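Local coordinates for sugar-binding transport ATP-binding protein (Pyrococcus horikoshii, PDB 1V43), which probably binds and hydrolyses ATP to power sugar uptake, as the ATPase subunit of an ABC sugar transporter, at residues L220-I223 / E228-L231; P245-L250 / M359-D364. All blocks are in the same frame, centred on the assembly; numbering follows the deposited sequence.

Interaction 1: residues L220-I223 / E228-L231; sequences LLQI and EVYL
Gln222 reaches from strand 219-224 to the short helix 226-231, and its carboxamide end lies beside Val229. The two side chains run past one another in opposite directions, with CG1 of Val229 facing the outer half of the glutamine: Gln222 NE2 lies 4.0 Å from Val229 CG1, and Gln222 CD is 4.2 Å from the same methyl. With CG anti to the backbone N (chi1 180°) and the chain extended beyond it, Gln222 spans the gap between strand and helix and brings its amide alongside the backbone carbonyl of Glu228 in helix 226-231. The carbonyl oxygen of Glu228 stands 4.0 Å from Gln222 NE2, too far for a hydrogen bond. That nitrogen instead donates to the carbonyl of Arg232, while Gln222 OE1 accepts from the backbone N of Asn234, so the amide is gripped at both ends by the chain that follows the helix. Without the amide, as with an alanine here, the Arg232 carbonyl and the Asn234 N-H would probably lose these mates and a gap would open beside the Val229 methyl. Val229 itself is buried, its side chain also resting on Ile212 of the neighbouring strand 211-216 and on Ile242. Glu228 is exposed and turns its carboxylate back to the amide of Ser225. Leu221 and Gln222 both face Val214 on strand 211-216, forming a classic beta bulge in strand 219-224, at the edge of the mixed sheet within this chain, against which helix 226-231 packs in the P-loop ATPase fold of the ABC transporter family.

Interaction 2: residues P245-L250 / M359-D364; sequences PEMNIL and MIHVFD
Strands 248-255 and 361-364 flank strand 283-288 in the five-stranded antiparallel sheet of the C-terminal region, and a small Met-aromatic cluster joins them: Met247, just ahead of the first strand, and Ile249 on it meet His361 and Phe363. The backbones stay apart, Ile249 CA and Val362 CA being 9.0 Å from each other, so the contact is made entirely by side chains. Met247 supplies the central group. Its first torsion (chi1 168°) places the chain opposite its own nitrogen, and the chain runs straight out to the sulfur before bending at chi3 (-63°), which turns the methyl toward His361 while SD remains near Phe363. The methyl approaches the imidazole obliquely, with Met247 CE 3.3 Å from His361 CD2, a close approach. Met247 SD lies 4.7 Å from the centroid of the His361 ring, again obliquely placed.

Toward Phe363 the same sulfur sits at the ring edge, near the ring plane: Met247 SD is 4.1 Å from Phe363 CE1, and the line to the centroid makes 77° with the ring normal. Ile249 adds a second apolar touch on this corner, its CD1 being 4.2 Å from Phe363 CE1, with the two side chains at about a right angle. Helix 236-241 packs against Met247, Ile249 and Phe363, Ala239 touching both Met247 and Phe363, Thr240 meeting Ile249 and Val236 meeting Phe363. The backbone of His361 hydrogen-bonds Gly287 of the intervening strand. This is side-chain packing between next-but-one strands of a sheet, as in the OB-type C-terminal region of MalK-like ABC ATPases, here packed against helix 236-241.

How the interactions relate
Interactions 1 and 2 follow one another along the chain, interaction 2 joining residues 245-250 to the much later 359-364, and their centres are about 14 Å apart. They meet at the end of helix 226-231: Leu231 O is 3.1 Å from His361 CE1, and Leu231 CD2 packs 3.6 Å from Met359 CE. Helix 236-241 serves both, since Val238 touches Gln222 of interaction 1 whereas Ala239 rests on Met247 and Phe363 of interaction 2. The two contacts are thus neighbours, bridged by Leu231 and by helix 236-241, probably where the ATPase and C-terminal beta domains adjoin. Both lie away from the ATP-binding residues of the P-loop, such as Lys50 and Thr51.

Interaction 1: residues L220-I223 / E228-L231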
loop_
_atom_site.group_PDB
_atom_site.type_symbol
_atom_site.label_atom_id
_atom_site.label_comp_id
_atom_site.label_asym_id
_atom_site.label_seq_id
_atom_site.Cartn_x
_atom_site.Cartn_y
_atom_site.Cartn_z
ATOM N N LEU A 220 -21.333 -10.788 -10.213
ATOM C CA LEU A 220 -20.041 -11.014 -10.841
ATOM C C LEU A 220 -19.918 -9.962 -11.932
ATOM O O LEU A 220 -20.605 -10.034 -12.955
ATOM C CB LEU A 220 -19.990 -12.394 -11.481
ATOM C CG LEU A 220 -18.740 -12.657 -12.320
ATOM C CD1 LEU A 220 -17.484 -12.540 -11.445
ATOM C CD2 LEU A 220 -18.843 -14.045 -12.948
ATOM N N LEU A 221 -19.062 -8.975 -11.721
ATOM C CA LEU A 221 -18.885 -7.934 -12.724
ATOM C C LEU A 221 -17.989 -8.379 -13.865
ATOM O O LEU A 221 -18.272 -8.098 -15.034
ATOM C CB LEU A 221 -18.318 -6.670 -12.086
ATOM C CG LEU A 221 -19.228 -6.034 -11.035
ATOM C CD1 LEU A 221 -18.671 -4.677 -10.630
ATOM C CD2 LEU A 221 -20.630 -5.873 -11.611
ATOM N N GLN A 222 -16.919 -9.098 -13.542
ATOM C CA GLN A 222 -16.003 -9.544 -14.583
ATOM C C GLN A 222 -15.054 -10.631 -14.089
ATOM O O GLN A 222 -14.664 -10.650 -12.925
ATOM C CB GLN A 222 -15.179 -8.338 -15.090
ATOM C CG GLN A 222 -14.159 -8.648 -16.198
ATOM C CD GLN A 222 -13.522 -7.396 -16.814
ATOM O OE1 GLN A 222 -13.843 -6.258 -16.451
ATOM N NE2 GLN A 222 -12.612 -7.609 -17.749
ATOM N N ILE A 223 -14.721 -11.564 -14.971
ATOM C CA ILE A 223 -13.744 -12.574 -14.627
ATOM C C ILE A 223 -12.735 -12.635 -15.777
ATOM O O ILE A 223 -13.101 -12.561 -16.951
ATOM C CB ILE A 223 -14.360 -13.985 -14.361
ATOM C CG1 ILE A 223 -13.233 -14.931 -13.923
ATOM C CG2 ILE A 223 -15.083 -14.532 -15.602
ATOM C CD1 ILE A 223 -13.654 -16.348 -13.633
ATOM N N GLU A 228 -6.092 -9.194 -18.357
ATOM C CA GLU A 228 -7.393 -8.855 -18.925
ATOM C C GLU A 228 -8.192 -7.868 -18.075
ATOM O O GLU A 228 -8.747 -6.908 -18.612
ATOM C CB GLU A 228 -8.226 -10.118 -19.169
ATOM C CG GLU A 228 -7.680 -11.037 -20.259
ATOM C CD GLU A 228 -8.555 -12.272 -20.462
ATOM O OE1 GLU A 228 -8.828 -12.994 -19.474
ATOM O OE2 GLU A 228 -8.969 -12.523 -21.612
ATOM N N VAL A 229 -8.257 -8.075 -16.761
ATOM C CA VAL A 229 -9.029 -7.144 -15.940
ATOM C C VAL A 229 -8.316 -5.801 -15.767
ATOM O O VAL A 229 -8.952 -4.779 -15.551
ATOM C CB VAL A 229 -9.391 -7.743 -14.552
ATOM C CG1 VAL A 229 -10.272 -8.962 -14.756
ATOM C CG2 VAL A 229 -8.121 -8.101 -13.752
ATOM N N TYR A 230 -6.994 -5.797 -15.886
ATOM C CA TYR A 230 -6.261 -4.550 -15.745
ATOM C C TYR A 230 -6.272 -3.724 -17.046
ATOM O O TYR A 230 -6.648 -2.559 -17.036
ATOM C CB TYR A 230 -4.818 -4.826 -15.315
ATOM C CG TYR A 230 -3.959 -3.580 -15.334
ATOM C CD1 TYR A 230 -4.088 -2.594 -14.345
ATOM C CD2 TYR A 230 -3.038 -3.374 -16.348
ATOM C CE1 TYR A 230 -3.309 -1.440 -14.377
ATOM C CE2 TYR A 230 -2.264 -2.231 -16.392
ATOM C CZ TYR A 230 -2.400 -1.266 -15.410
ATOM O OH TYR A 230 -1.632 -0.126 -15.491
ATOM N N LEU A 231 -5.851 -4.326 -18.158
ATOM C CA LEU A 231 -5.819 -3.617 -19.440
ATOM C C LEU A 231 -7.195 -3.412 -20.038
ATOM O O LEU A 231 -7.417 -2.444 -20.768
ATOM C CB LEU A 231 -4.964 -4.364 -20.465
ATOM C CG LEU A 231 -3.465 -4.460 -20.190
ATOM C CD1 LEU A 231 -2.813 -5.324 -21.264
ATOM C CD2 LEU A 231 -2.858 -3.063 -20.159
#

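Interaction 2: residues P245-L250 / M359-D364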
loop_
_atom_site.group_PDB
_atom_site.type_symbol
_atom_site.label_atom_id
_atom_site.label_comp_id
_atom_site.label_asym_id
_atom_site.label_seq_id
_atom_site.Cartn_x
_atom_site.Cartn_y
_atom_site.Cartn_z
ATOM N N PRO A 245 -2.303 4.455 -7.627
ATOM C CA PRO A 245 -3.473 5.344 -7.695
ATOM C C PRO A 245 -4.448 4.871 -8.774
ATOM O O PRO A 245 -4.041 4.333 -9.799
ATOM C CB PRO A 245 -2.877 6.691 -8.088
ATOM C CG PRO A 245 -1.464 6.610 -7.676
ATOM C CD PRO A 245 -1.062 5.203 -7.905
ATOM N N GLU A 246 -5.727 5.122 -8.538
ATOM C CA GLU A 246 -6.805 4.748 -9.437
ATOM C C GLU A 246 -6.814 5.393 -10.819
ATOM O O GLU A 246 -6.239 6.447 -11.032
ATOM C CB GLU A 246 -8.130 5.064 -8.748
ATOM C CG GLU A 246 -8.451 4.154 -7.591
ATOM C CD GLU A 246 -9.740 4.551 -6.881
ATOM O OE1 GLU A 246 -10.596 5.218 -7.517
ATOM O OE2 GLU A 246 -9.894 4.183 -5.692
ATOM N N MET A 247 -7.507 4.758 -11.755
ATOM C CA MET A 247 -7.637 5.294 -13.107
ATOM C C MET A 247 -8.391 6.615 -13.044
ATOM O O MET A 247 -9.383 6.722 -12.326
ATOM C CB MET A 247 -8.433 4.333 -13.984
ATOM C CG MET A 247 -8.863 4.929 -15.333
ATOM S SD MET A 247 -9.872 3.783 -16.343
ATOM C CE MET A 247 -8.687 2.445 -16.620
ATOM N N ASN A 248 -7.929 7.618 -13.783
ATOM C CA ASN A 248 -8.608 8.911 -13.809
ATOM C C ASN A 248 -9.909 8.771 -14.601
ATOM O O ASN A 248 -9.901 8.291 -15.733
ATOM C CB ASN A 248 -7.723 9.965 -14.477
ATOM C CG ASN A 248 -6.431 10.193 -13.732
ATOM O OD1 ASN A 248 -5.351 9.805 -14.187
ATOM N ND2 ASN A 248 -6.533 10.812 -12.567
ATOM N N ILE A 249 -11.024 9.175 -14.003
ATOM C CA ILE A 249 -12.322 9.107 -14.676
ATOM C C ILE A 249 -12.849 10.529 -14.893
ATOM O O ILE A 249 -13.187 11.232 -13.943
ATOM C CB ILE A 249 -13.351 8.297 -13.844
ATOM C CG1 ILE A 249 -12.854 6.860 -13.632
ATOM C CG2 ILE A 249 -14.683 8.257 -14.561
ATOM C CD1 ILE A 249 -12.700 6.077 -14.917
ATOM N N LEU A 250 -12.908 10.950 -16.151
ATOM C CA LEU A 250 -13.376 12.291 -16.474
ATOM C C LEU A 250 -14.607 12.307 -17.368
ATOM O O LEU A 250 -14.659 11.631 -18.389
ATOM C CB LEU A 250 -12.259 13.088 -17.156
ATOM C CG LEU A 250 -10.967 13.273 -16.367
ATOM C CD1 LEU A 250 -10.054 14.239 -17.109
ATOM C CD2 LEU A 250 -11.284 13.792 -14.983
ATOM N N MET A 359 -3.913 3.613 -24.456
ATOM C CA MET A 359 -4.278 3.112 -23.130
ATOM C C MET A 359 -5.536 3.801 -22.592
ATOM O O MET A 359 -5.843 3.709 -21.408
ATOM C CB MET A 359 -3.133 3.331 -22.133
ATOM C CG MET A 359 -1.830 2.622 -22.481
ATOM S SD MET A 359 -2.032 0.848 -22.739
ATOM C CE MET A 359 -1.885 0.249 -21.148
ATOM N N ILE A 360 -6.268 4.478 -23.467
ATOM C CA ILE A 360 -7.470 5.188 -23.054
ATOM C C ILE A 360 -8.719 4.318 -22.991
ATOM O O ILE A 360 -8.826 3.314 -23.685
ATOM C CB ILE A 360 -7.721 6.391 -23.991
ATOM C CG1 ILE A 360 -6.764 7.524 -23.613
ATOM C CG2 ILE A 360 -9.173 6.827 -23.935
ATOM C CD1 ILE A 360 -6.968 8.798 -24.392
ATOM N N HIS A 361 -9.654 4.709 -22.136
ATOM C CA HIS A 361 -10.919 3.995 -21.985
ATOM C C HIS A 361 -12.078 4.997 -22.048
ATOM O O HIS A 361 -11.901 6.188 -21.776
ATOM C CB HIS A 361 -10.965 3.252 -20.641
ATOM C CG HIS A 361 -9.842 2.281 -20.446
ATOM N ND1 HIS A 361 -9.878 0.990 -20.932
ATOM C CD2 HIS A 361 -8.622 2.436 -19.878
ATOM C CE1 HIS A 361 -8.727 0.395 -20.673
ATOM N NE2 HIS A 361 -7.948 1.251 -20.034
ATOM N N VAL A 362 -13.258 4.501 -22.409
ATOM C CA VAL A 362 -14.466 5.312 -22.495
ATOM C C VAL A 362 -15.613 4.443 -21.987
ATOM O O VAL A 362 -15.826 3.347 -22.489
ATOM C CB VAL A 362 -14.786 5.715 -23.951
ATOM C CG1 VAL A 362 -15.987 6.672 -23.960
ATOM C CG2 VAL A 362 -13.563 6.346 -24.613
ATOM N N PHE A 363 -16.342 4.917 -20.986
ATOM C CA PHE A 363 -17.449 4.143 -20.437
ATOM C C PHE A 363 -18.780 4.893 -20.584
ATOM O O PHE A 363 -18.845 6.115 -20.400
ATOM C CB PHE A 363 -17.216 3.846 -18.942
ATOM C CG PHE A 363 -15.852 3.281 -18.621
ATOM C CD1 PHE A 363 -14.739 4.114 -18.529
ATOM C CD2 PHE A 363 -15.683 1.912 -18.393
ATOM C CE1 PHE A 363 -13.475 3.595 -18.213
ATOM C CE2 PHE A 363 -14.425 1.378 -18.078
ATOM C CZ PHE A 363 -13.321 2.226 -17.989
ATOM N N ASP A 364 -19.837 4.164 -20.919
ATOM C CA ASP A 364 -21.156 4.772 -21.035
ATOM C C ASP A 364 -21.431 5.405 -19.682
ATOM O O ASP A 364 -21.231 4.768 -18.657
ATOM C CB ASP A 364 -22.209 3.705 -21.320
ATOM C CG ASP A 364 -23.608 4.275 -21.370
ATOM O OD1 ASP A 364 -24.125 4.684 -20.310
ATOM O OD2 ASP A 364 -24.182 4.321 -22.476
#